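Local atomic coordinates of hypothetical protein (Bacteroides fragilis, PDB entry 4JJA), a protein that may act as a peptidoglycan beta-N-acetylmuramidase of the NamZ (DUF1343) family, although its function has not been established. Residues Leu181-Glu186 / Gln361-Leu367; Gln252-Pro257 / Leu283-Leu289; Asp305-Tyr311 / Ile338-Ala344. The contacts are given in a common frame with arbitrary orientation. Numbering follows the deposited sequence.

Interaction 1: Leu181-Glu186 / Gln361-Leu367; sequences LMVNGE and QRKPYLL
A tyrosine laid against the end of a helix joins the two NamZ family regions here: 181-185 is the last part of helix 176-185 in the N-terminal, Rossmann-like region, and 361-367 leaves helix 352-362 in the C-terminal one. After Q361 and R362 the chain makes a 3-10 turn over 363-365 (Y365 N to R362 O, 2.9 Å), then extends at L366. Y365 (chi1 m) lies closest to M182, CA to CA 5.6 Å. The CA of M182, a selenomethionine, sits over the ring face, 3.6 Å from the centroid, a CH-pi contact. The all-t side chain of M182 brings its SE 5.2 Å from the Y365 ring centroid in an oblique Met-aromatic contact and its CE to 3.5 Å from Q361 CG. E186, folded by m rotamers at chi1 and chi2, accepts two direct hydrogen bonds: Y365 OH to OE2 (2.7 Å) and Q361 NE2 to OE1 (2.9 Å). Water 1 donates to E186 OE2 (3.2 Å) and to Q361 O (2.8 Å). L181 CD1 meets L367 CD2 at 3.8 Å. Around this contact, E178 OE2 accepts from L367 N, L367 touches V199 of edge strand 197-200, and V183 faces helix 119-132.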
loop_
_atom_site.group_PDB
_atom_site.type_symbol
_atom_site.label_atom_id
_atom_site.label_comp_id
_atom_site.label_asym_id
_atom_site.label_seq_id
_atom_site.Cartn_x
_atom_site.Cartn_y
_atom_site.Cartn_z
ATOM N N LEU A 181 -10.639 -7.979 8.196
ATOM C CA LEU A 181 -11.993 -8.305 8.600
ATOM C C LEU A 181 -12.944 -8.366 7.409
ATOM O O LEU A 181 -13.833 -9.240 7.337
ATOM C CB LEU A 181 -12.486 -7.329 9.681
ATOM C CG LEU A 181 -11.703 -7.323 11.010
ATOM C CD1 LEU A 181 -12.203 -6.240 11.969
ATOM C CD2 LEU A 181 -11.717 -8.712 11.690
HETATM N N MSE A 182 -12.788 -7.430 6.483
HETATM C CA MSE A 182 -13.599 -7.417 5.268
HETATM C C MSE A 182 -13.325 -8.599 4.380
HETATM O O MSE A 182 -14.259 -9.190 3.826
HETATM C CB MSE A 182 -13.432 -6.100 4.518
HETATM C CG MSE A 182 -14.323 -5.984 3.311
HETATM SE SE MSE A 182 -14.266 -4.137 2.647
HETATM C CE MSE A 182 -15.978 -4.180 1.695
ATOM N N VAL A 183 -12.066 -8.985 4.207
ATOM C CA VAL A 183 -11.731 -10.169 3.433
ATOM C C VAL A 183 -12.441 -11.403 3.983
ATOM O O VAL A 183 -12.982 -12.185 3.204
ATOM C CB VAL A 183 -10.191 -10.358 3.454
ATOM C CG1 VAL A 183 -9.782 -11.752 3.023
ATOM C CG2 VAL A 183 -9.523 -9.253 2.622
ATOM N N ASN A 184 -12.503 -11.539 5.298
ATOM C CA ASN A 184 -13.243 -12.638 5.895
ATOM C C ASN A 184 -14.711 -12.484 5.579
ATOM O O ASN A 184 -15.311 -13.442 5.071
ATOM C CB ASN A 184 -13.007 -12.716 7.401
ATOM C CG ASN A 184 -11.796 -13.547 7.783
ATOM O OD1 ASN A 184 -11.290 -14.391 7.033
ATOM N ND2 ASN A 184 -11.332 -13.310 9.005
ATOM N N GLY A 185 -15.308 -11.351 5.956
ATOM C CA GLY A 185 -16.766 -11.225 5.914
ATOM C C GLY A 185 -17.356 -11.269 4.528
ATOM O O GLY A 185 -18.481 -11.743 4.361
ATOM N N GLU A 186 -16.608 -10.772 3.551
ATOM C CA GLU A 186 -17.042 -10.764 2.167
ATOM C C GLU A 186 -16.627 -12.005 1.389
ATOM O O GLU A 186 -16.922 -12.092 0.201
ATOM C CB GLU A 186 -16.539 -9.478 1.462
ATOM C CG GLU A 186 -17.033 -8.217 2.063
ATOM C CD GLU A 186 -18.549 -8.043 2.042
ATOM O OE1 GLU A 186 -19.120 -8.009 0.951
ATOM O OE2 GLU A 186 -19.160 -7.930 3.125
ATOM N N GLN A 361 -20.469 -0.741 1.945
ATOM C CA GLN A 361 -20.054 -2.146 2.014
ATOM C C GLN A 361 -19.019 -2.347 3.110
ATOM O O GLN A 361 -18.998 -3.391 3.768
ATOM C CB GLN A 361 -19.494 -2.629 0.655
ATOM C CG GLN A 361 -19.295 -4.117 0.501
ATOM C CD GLN A 361 -18.526 -4.538 -0.718
ATOM O OE1 GLN A 361 -18.093 -3.734 -1.542
ATOM N NE2 GLN A 361 -18.387 -5.844 -0.869
ATOM N N ARG A 362 -18.093 -1.399 3.261
ATOM C CA ARG A 362 -16.991 -1.584 4.210
ATOM C C ARG A 362 -17.381 -1.297 5.638
ATOM O O ARG A 362 -16.654 -1.651 6.553
ATOM C CB ARG A 362 -15.813 -0.683 3.820
ATOM C CG ARG A 362 -15.946 0.763 4.203
ATOM C CD ARG A 362 -14.739 1.603 3.748
ATOM N NE ARG A 362 -14.813 2.890 4.373
ATOM C CZ ARG A 362 -13.771 3.630 4.735
ATOM N NH1 ARG A 362 -12.548 3.329 4.341
ATOM N NH2 ARG A 362 -13.949 4.695 5.469
ATOM N N LYS A 363 -18.498 -0.592 5.839
ATOM C CA LYS A 363 -18.819 -0.069 7.165
ATOM C C LYS A 363 -18.791 -1.105 8.297
ATOM O O LYS A 363 -18.266 -0.778 9.356
ATOM C CB LYS A 363 -20.182 0.659 7.123
ATOM C CG LYS A 363 -20.477 1.459 8.367
ATOM C CD LYS A 363 -19.774 2.790 8.287
ATOM C CE LYS A 363 -20.355 3.923 9.237
ATOM N NZ LYS A 363 -20.336 5.250 8.553
ATOM N N PRO A 364 -19.309 -2.318 8.095
ATOM C CA PRO A 364 -19.267 -3.284 9.219
ATOM C C PRO A 364 -17.900 -3.733 9.666
ATOM O O PRO A 364 -17.777 -4.321 10.743
ATOM C CB PRO A 364 -20.021 -4.518 8.662
ATOM C CG PRO A 364 -20.817 -4.023 7.454
ATOM C CD PRO A 364 -20.012 -2.854 6.912
ATOM N N TYR A 365 -16.877 -3.435 8.867
ATOM C CA TYR A 365 -15.524 -3.879 9.103
ATOM C C TYR A 365 -14.634 -2.780 9.661
ATOM O O TYR A 365 -13.456 -3.056 9.988
ATOM C CB TYR A 365 -14.958 -4.444 7.804
ATOM C CG TYR A 365 -15.840 -5.485 7.199
ATOM C CD1 TYR A 365 -16.088 -6.686 7.847
ATOM C CD2 TYR A 365 -16.538 -5.218 6.054
ATOM C CE1 TYR A 365 -16.937 -7.592 7.338
ATOM C CE2 TYR A 365 -17.377 -6.158 5.508
ATOM C CZ TYR A 365 -17.582 -7.349 6.154
ATOM O OH TYR A 365 -18.420 -8.319 5.643
ATOM N N LEU A 366 -15.146 -1.555 9.781
ATOM C CA LEU A 366 -14.340 -0.475 10.302
ATOM C C LEU A 366 -14.130 -0.650 11.786
ATOM O O LEU A 366 -14.987 -1.130 12.508
ATOM C CB LEU A 366 -14.925 0.905 10.017
ATOM C CG LEU A 366 -15.108 1.240 8.536
ATOM C CD1 LEU A 366 -15.719 2.617 8.324
ATOM C CD2 LEU A 366 -13.801 1.040 7.689
ATOM N N LEU A 367 -12.948 -0.282 12.235
ATOM C CA LEU A 367 -12.553 -0.359 13.625
ATOM C C LEU A 367 -12.400 0.998 14.274
ATOM O O LEU A 367 -12.138 1.117 15.485
ATOM C CB LEU A 367 -11.240 -1.123 13.747
ATOM C CG LEU A 367 -11.297 -2.619 13.429
ATOM C CD1 LEU A 367 -9.884 -3.175 13.283
ATOM C CD2 LEU A 367 -12.153 -3.363 14.457
HETATM O O HOH W 1 -20.956 -5.367 3.822
#

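Interaction 2: Gln252-Pro257 / Leu283-Leu289; sequences QVYGHP and LCHGVNL
Strands 253-256 and 284-288 run antiparallel, their axes approaching to 4.0 Å with 149° between N-to-C directions. V253 faces N288 (CA-CA 4.6 Å) and G255 faces G286 in non-hydrogen-bonded pairs; Y254-V287 and H256-H285 are hydrogen-bonded pairs, with Y254 CA 5.5 Å from V287 CA and H256 CA 5.3 Å from H285 CA. Within the latter, both bonds form: Y254 N to V287 O 3.1 Å, V287 N to Y254 O 2.9 Å, H256 N to H285 O 3.0 Å, and H285 N to H256 O 3.0 Å. L289 N to Q252 O (2.8 Å) extends the ladder, and water 2 joins P257 O (3.1 Å) to L283 O (2.7 Å) at the other end. A CB on G255 would crowd H285 O, and one on G286 would strike Y254 O; with no side chain at either position, G255 CA and G286 CA approach to 4.0 Å. Their backbones bond outward instead, G255 to S242 and G286 to Y264, as C284 does to F266. Y254 (chi1 p) places V287 CB over its ring, 4.0 Å from the centroid, stacks with F236, and hydrogen-bonds through OH to D309. Q252 is satisfied by P250 O and N223, H256 ND1 by N258 N, and N288 OD1 by S290. The two strands belong to a three-stranded antiparallel sheet: strand 284-288 is central, between 253-256 and 265-266, so the pair is no simple hairpin.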
loop_
_atom_site.group_PDB
_atom_site.type_symbol
_atom_site.label_atom_id
_atom_site.label_comp_id
_atom_site.label_asym_id
_atom_site.label_seq_id
_atom_site.Cartn_x
_atom_site.Cartn_y
_atom_site.Cartn_z
ATOM N N GLN A 252 6.729 13.054 -6.764
ATOM C CA GLN A 252 6.407 14.450 -6.506
ATOM C C GLN A 252 6.608 15.341 -7.716
ATOM O O GLN A 252 6.520 16.554 -7.628
ATOM C CB GLN A 252 7.227 14.974 -5.329
ATOM C CG GLN A 252 6.965 14.255 -4.008
ATOM C CD GLN A 252 8.133 14.358 -3.074
ATOM O OE1 GLN A 252 8.235 15.358 -2.353
ATOM N NE2 GLN A 252 9.055 13.404 -3.125
ATOM N N VAL A 253 6.927 14.712 -8.856
ATOM C CA VAL A 253 7.138 15.356 -10.154
ATOM C C VAL A 253 6.593 14.449 -11.244
ATOM O O VAL A 253 6.393 13.240 -11.000
ATOM C CB VAL A 253 8.645 15.664 -10.396
ATOM C CG1 VAL A 253 9.294 16.484 -9.281
ATOM C CG2 VAL A 253 9.402 14.346 -10.628
ATOM N N TYR A 254 6.403 15.003 -12.436
ATOM C CA TYR A 254 6.210 14.144 -13.601
ATOM C C TYR A 254 6.815 14.803 -14.815
ATOM O O TYR A 254 6.846 16.019 -14.921
ATOM C CB TYR A 254 4.747 13.754 -13.830
ATOM C CG TYR A 254 3.816 14.863 -14.198
ATOM C CD1 TYR A 254 3.197 15.632 -13.201
ATOM C CD2 TYR A 254 3.519 15.155 -15.518
ATOM C CE1 TYR A 254 2.269 16.611 -13.541
ATOM C CE2 TYR A 254 2.625 16.143 -15.845
ATOM C CZ TYR A 254 1.993 16.870 -14.873
ATOM O OH TYR A 254 1.089 17.865 -15.193
ATOM N N GLY A 255 7.344 14.009 -15.734
ATOM C CA GLY A 255 7.922 14.592 -16.925
ATOM C C GLY A 255 8.432 13.529 -17.877
ATOM O O GLY A 255 8.452 12.354 -17.568
ATOM N N HIS A 256 8.883 13.972 -19.053
ATOM C CA HIS A 256 9.282 13.052 -20.105
ATOM C C HIS A 256 10.167 13.816 -21.081
ATOM O O HIS A 256 9.986 15.025 -21.267
ATOM C CB HIS A 256 8.002 12.553 -20.815
ATOM C CG HIS A 256 8.225 11.501 -21.840
ATOM N ND1 HIS A 256 8.665 11.804 -23.111
ATOM C CD2 HIS A 256 8.176 10.153 -21.744
ATOM C CE1 HIS A 256 8.844 10.679 -23.767
ATOM N NE2 HIS A 256 8.554 9.657 -22.971
ATOM N N PRO A 257 11.129 13.120 -21.711
ATOM C CA PRO A 257 12.007 13.865 -22.651
ATOM C C PRO A 257 11.328 14.536 -23.839
ATOM O O PRO A 257 11.891 15.457 -24.402
ATOM C CB PRO A 257 12.982 12.828 -23.135
ATOM C CG PRO A 257 12.673 11.587 -22.465
ATOM C CD PRO A 257 11.549 11.732 -21.530
ATOM N N LEU A 283 16.941 14.013 -20.037
ATOM C CA LEU A 283 16.393 15.237 -19.570
ATOM C C LEU A 283 14.886 15.165 -19.785
ATOM O O LEU A 283 14.393 15.062 -20.921
ATOM C CB LEU A 283 16.973 16.471 -20.293
ATOM C CG LEU A 283 16.458 17.807 -19.781
ATOM C CD1 LEU A 283 16.856 18.032 -18.327
ATOM C CD2 LEU A 283 16.946 18.930 -20.728
ATOM N N CYS A 284 14.141 15.152 -18.689
ATOM C CA CYS A 284 12.686 15.106 -18.664
ATOM C C CYS A 284 12.116 16.476 -18.387
ATOM O O CYS A 284 12.559 17.176 -17.469
ATOM C CB CYS A 284 12.219 14.137 -17.584
ATOM S SG CYS A 284 12.670 12.424 -17.905
ATOM N N HIS A 285 11.149 16.881 -19.171
ATOM C CA HIS A 285 10.475 18.150 -19.017
ATOM C C HIS A 285 9.110 17.891 -18.399
ATOM O O HIS A 285 8.433 16.949 -18.806
ATOM C CB HIS A 285 10.319 18.787 -20.375
ATOM C CG HIS A 285 11.630 18.997 -21.057
ATOM N ND1 HIS A 285 12.515 19.993 -20.712
ATOM C CD2 HIS A 285 12.241 18.272 -22.025
ATOM C CE1 HIS A 285 13.591 19.897 -21.468
ATOM N NE2 HIS A 285 13.472 18.858 -22.263
ATOM N N GLY A 286 8.696 18.737 -17.460
ATOM C CA GLY A 286 7.438 18.526 -16.820
ATOM C C GLY A 286 7.111 19.462 -15.692
ATOM O O GLY A 286 7.349 20.660 -15.801
ATOM N N VAL A 287 6.599 18.897 -14.598
ATOM C CA VAL A 287 5.948 19.641 -13.530
ATOM C C VAL A 287 6.470 19.201 -12.189
ATOM O O VAL A 287 6.650 18.014 -11.946
ATOM C CB VAL A 287 4.427 19.460 -13.590
ATOM C CG1 VAL A 287 3.725 20.176 -12.484
ATOM C CG2 VAL A 287 3.886 19.949 -14.914
ATOM N N ASN A 288 6.789 20.174 -11.336
ATOM C CA ASN A 288 7.227 19.913 -9.960
ATOM C C ASN A 288 6.031 20.152 -9.028
ATOM O O ASN A 288 5.561 21.273 -8.937
ATOM C CB ASN A 288 8.407 20.864 -9.632
ATOM C CG ASN A 288 9.011 20.644 -8.269
ATOM O OD1 ASN A 288 8.512 19.895 -7.469
ATOM N ND2 ASN A 288 10.077 21.405 -7.975
ATOM N N LEU A 289 5.584 19.098 -8.361
ATOM C CA LEU A 289 4.435 19.125 -7.469
ATOM C C LEU A 289 4.865 19.155 -6.022
ATOM O O LEU A 289 4.003 19.123 -5.137
ATOM C CB LEU A 289 3.476 17.937 -7.711
ATOM C CG LEU A 289 2.936 17.862 -9.135
ATOM C CD1 LEU A 289 2.223 16.491 -9.305
ATOM C CD2 LEU A 289 2.024 19.038 -9.482
HETATM O O HOH W 2 14.858 15.854 -23.472
#

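Interaction 3: Asp305-Tyr311 / Ile338-Ala344; sequences DYLIDAY and IEGGKSA
Apolar packing between a helix and the end of another helix with its exit turn makes up this contact, in the C-terminal NamZ region. Segment 305-311 is helical throughout, in helix 305-314; I338 and E339 finish helix 333-339. G341, with phi 86°, ends that helix in a Schellman motif (G341 N to I338 O, 3.0 Å), and the chain extends through K342 and S343 before helix 344-350 begins at A344. The closest CA pairs are D305-A344 (5.7 Å) and I308-I338 (6.5 Å). I338 (m, t) points at the helix and meets three residues: its CD1 lies 3.6 Å from L307 CD2, its CG1 3.9 Å from I308 CG1, and its CG2 over the Y311 ring, 4.0 Å from the centroid, a CH-pi contact. I308, also m, t, carries its CD1 to 3.5 Å from A344 N and 3.9 Å from A344 CB. S343 is at the N-cap position of helix 344-350: its side chain caps a backbone N there, while its own N bonds to E346 OE1. I347 of that helix touches both I308 and I338. Y311 OH reaches 3.4 Å from E339 CG, and water 3 bridges Y311 OH (2.6 Å) to E339 O (2.8 Å). No direct hydrogen bond crosses between the segments, so the contact is held by apolar packing of L307, I308, I338, A344 and the Y311 ring, with one water as the polar link.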
loop_
_atom_site.group_PDB
_atom_site.type_symbol
_atom_site.label_atom_id
_atom_site.label_comp_id
_atom_site.label_asym_id
_atom_site.label_seq_id
_atom_site.Cartn_x
_atom_site.Cartn_y
_atom_site.Cartn_z
ATOM N N ASP A 305 -5.746 15.361 -13.400
ATOM C CA ASP A 305 -5.189 16.485 -14.150
ATOM C C ASP A 305 -3.832 16.165 -14.739
ATOM O O ASP A 305 -3.495 16.625 -15.845
ATOM C CB ASP A 305 -5.051 17.760 -13.273
ATOM C CG ASP A 305 -6.346 18.505 -13.000
ATOM O OD1 ASP A 305 -7.356 18.233 -13.630
ATOM O OD2 ASP A 305 -6.308 19.425 -12.135
ATOM N N TYR A 306 -2.989 15.478 -13.949
ATOM C CA TYR A 306 -1.626 15.290 -14.354
ATOM C C TYR A 306 -1.547 14.329 -15.541
ATOM O O TYR A 306 -0.847 14.580 -16.538
ATOM C CB TYR A 306 -0.799 14.764 -13.161
ATOM C CG TYR A 306 -1.032 15.544 -11.880
ATOM C CD1 TYR A 306 -0.911 16.917 -11.857
ATOM C CD2 TYR A 306 -1.339 14.907 -10.696
ATOM C CE1 TYR A 306 -1.149 17.652 -10.675
ATOM C CE2 TYR A 306 -1.563 15.630 -9.510
ATOM C CZ TYR A 306 -1.476 17.008 -9.518
ATOM O OH TYR A 306 -1.649 17.694 -8.326
ATOM N N LEU A 307 -2.244 13.210 -15.436
ATOM C CA LEU A 307 -2.294 12.248 -16.482
ATOM C C LEU A 307 -2.831 12.849 -17.813
ATOM O O LEU A 307 -2.290 12.621 -18.887
ATOM C CB LEU A 307 -3.151 11.106 -15.937
ATOM C CG LEU A 307 -3.258 9.878 -16.802
ATOM C CD1 LEU A 307 -1.948 9.113 -16.883
ATOM C CD2 LEU A 307 -4.324 8.968 -16.278
ATOM N N ILE A 308 -3.896 13.627 -17.672
ATOM C CA ILE A 308 -4.528 14.237 -18.837
ATOM C C ILE A 308 -3.598 15.254 -19.473
ATOM O O ILE A 308 -3.470 15.344 -20.705
ATOM C CB ILE A 308 -5.904 14.802 -18.428
ATOM C CG1 ILE A 308 -6.858 13.657 -18.090
ATOM C CG2 ILE A 308 -6.469 15.794 -19.495
ATOM C CD1 ILE A 308 -8.194 14.087 -17.496
ATOM N N ASP A 309 -2.917 16.032 -18.640
ATOM C CA ASP A 309 -1.941 16.981 -19.137
ATOM C C ASP A 309 -0.861 16.313 -19.975
ATOM O O ASP A 309 -0.564 16.753 -21.090
ATOM C CB ASP A 309 -1.326 17.714 -17.936
ATOM C CG ASP A 309 -0.269 18.725 -18.311
ATOM O OD1 ASP A 309 -0.599 19.573 -19.140
ATOM O OD2 ASP A 309 0.788 18.722 -17.714
ATOM N N ALA A 310 -0.248 15.282 -19.409
ATOM C CA ALA A 310 0.792 14.599 -20.130
ATOM C C ALA A 310 0.307 13.940 -21.412
ATOM O O ALA A 310 0.973 13.991 -22.433
ATOM C CB ALA A 310 1.465 13.567 -19.227
ATOM N N TYR A 311 -0.888 13.334 -21.369
ATOM C CA TYR A 311 -1.452 12.682 -22.536
ATOM C C TYR A 311 -1.591 13.669 -23.682
ATOM O O TYR A 311 -1.129 13.394 -24.805
ATOM C CB TYR A 311 -2.827 12.086 -22.200
ATOM C CG TYR A 311 -3.570 11.612 -23.446
ATOM C CD1 TYR A 311 -3.232 10.434 -24.030
ATOM C CD2 TYR A 311 -4.512 12.379 -24.053
ATOM C CE1 TYR A 311 -3.825 9.995 -25.197
ATOM C CE2 TYR A 311 -5.131 11.953 -25.196
ATOM C CZ TYR A 311 -4.790 10.763 -25.777
ATOM O OH TYR A 311 -5.374 10.332 -26.958
ATOM N N ILE A 338 -10.324 9.757 -21.480
ATOM C CA ILE A 338 -9.210 10.680 -21.715
ATOM C C ILE A 338 -9.030 10.888 -23.217
ATOM O O ILE A 338 -8.898 12.012 -23.706
ATOM C CB ILE A 338 -7.915 10.227 -21.065
ATOM C CG1 ILE A 338 -8.067 10.262 -19.527
ATOM C CG2 ILE A 338 -6.741 11.101 -21.534
ATOM C CD1 ILE A 338 -6.910 9.731 -18.716
ATOM N N GLU A 339 -8.998 9.787 -23.955
ATOM C CA GLU A 339 -8.771 9.860 -25.388
ATOM C C GLU A 339 -9.923 10.560 -26.090
ATOM O O GLU A 339 -9.743 11.139 -27.149
ATOM C CB GLU A 339 -8.605 8.444 -25.934
ATOM C CG GLU A 339 -7.273 7.862 -25.513
ATOM C CD GLU A 339 -7.017 6.439 -25.925
ATOM O OE1 GLU A 339 -7.904 5.760 -26.489
ATOM O OE2 GLU A 339 -5.895 5.947 -25.620
ATOM N N GLY A 340 -11.103 10.473 -25.508
ATOM C CA GLY A 340 -12.287 11.147 -26.016
ATOM C C GLY A 340 -12.372 12.618 -25.690
ATOM O O GLY A 340 -13.359 13.266 -26.069
ATOM N N GLY A 341 -11.391 13.160 -24.964
ATOM C CA GLY A 341 -11.375 14.572 -24.646
ATOM C C GLY A 341 -12.133 14.981 -23.434
ATOM O O GLY A 341 -12.362 16.172 -23.237
ATOM N N LYS A 342 -12.525 14.021 -22.606
ATOM C CA LYS A 342 -13.259 14.360 -21.373
ATOM C C LYS A 342 -12.351 14.951 -20.307
ATOM O O LYS A 342 -11.142 14.809 -20.337
ATOM C CB LYS A 342 -13.956 13.130 -20.839
ATOM C CG LYS A 342 -14.934 12.461 -21.832
ATOM C CD LYS A 342 -16.048 13.356 -22.335
ATOM C CE LYS A 342 -16.887 12.610 -23.372
ATOM N NZ LYS A 342 -17.998 13.418 -23.893
ATOM N N SER A 343 -12.964 15.695 -19.393
ATOM C CA SER A 343 -12.258 16.367 -18.326
ATOM C C SER A 343 -11.968 15.469 -17.139
ATOM O O SER A 343 -12.666 14.461 -16.918
ATOM C CB SER A 343 -13.059 17.581 -17.844
ATOM O OG SER A 343 -14.175 17.174 -17.095
ATOM N N ALA A 344 -10.984 15.875 -16.344
ATOM C CA ALA A 344 -10.665 15.174 -15.112
ATOM C C ALA A 344 -11.893 15.031 -14.230
ATOM O O ALA A 344 -12.173 13.985 -13.674
ATOM C CB ALA A 344 -9.514 15.907 -14.358
HETATM O O HOH W 3 -7.169 11.948 -27.964
#

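Overall arrangement
Interaction 1 closes a long loop of chain within which interactions 2 and 3 follow in series. Both lie far from it: its centre is about 39 Å from that of interaction 2, on the opposite side of the chain's centre, and about 34 Å from that of interaction 3. Interactions 2 and 3, centred about 16 Å apart, touch directly. Y254 OH of the sheet lies 2.7 Å from D309 OD2, a probable hydrogen bond, and Y306 packs against both Y254 and L289, so helix 305-314, which packs on the end of helix 333-339 in interaction 3, also meets interaction 2 through D309 and Y306. A glycerol, probably from crystallisation, lies about 4 Å from the L367 side chain in interaction 1.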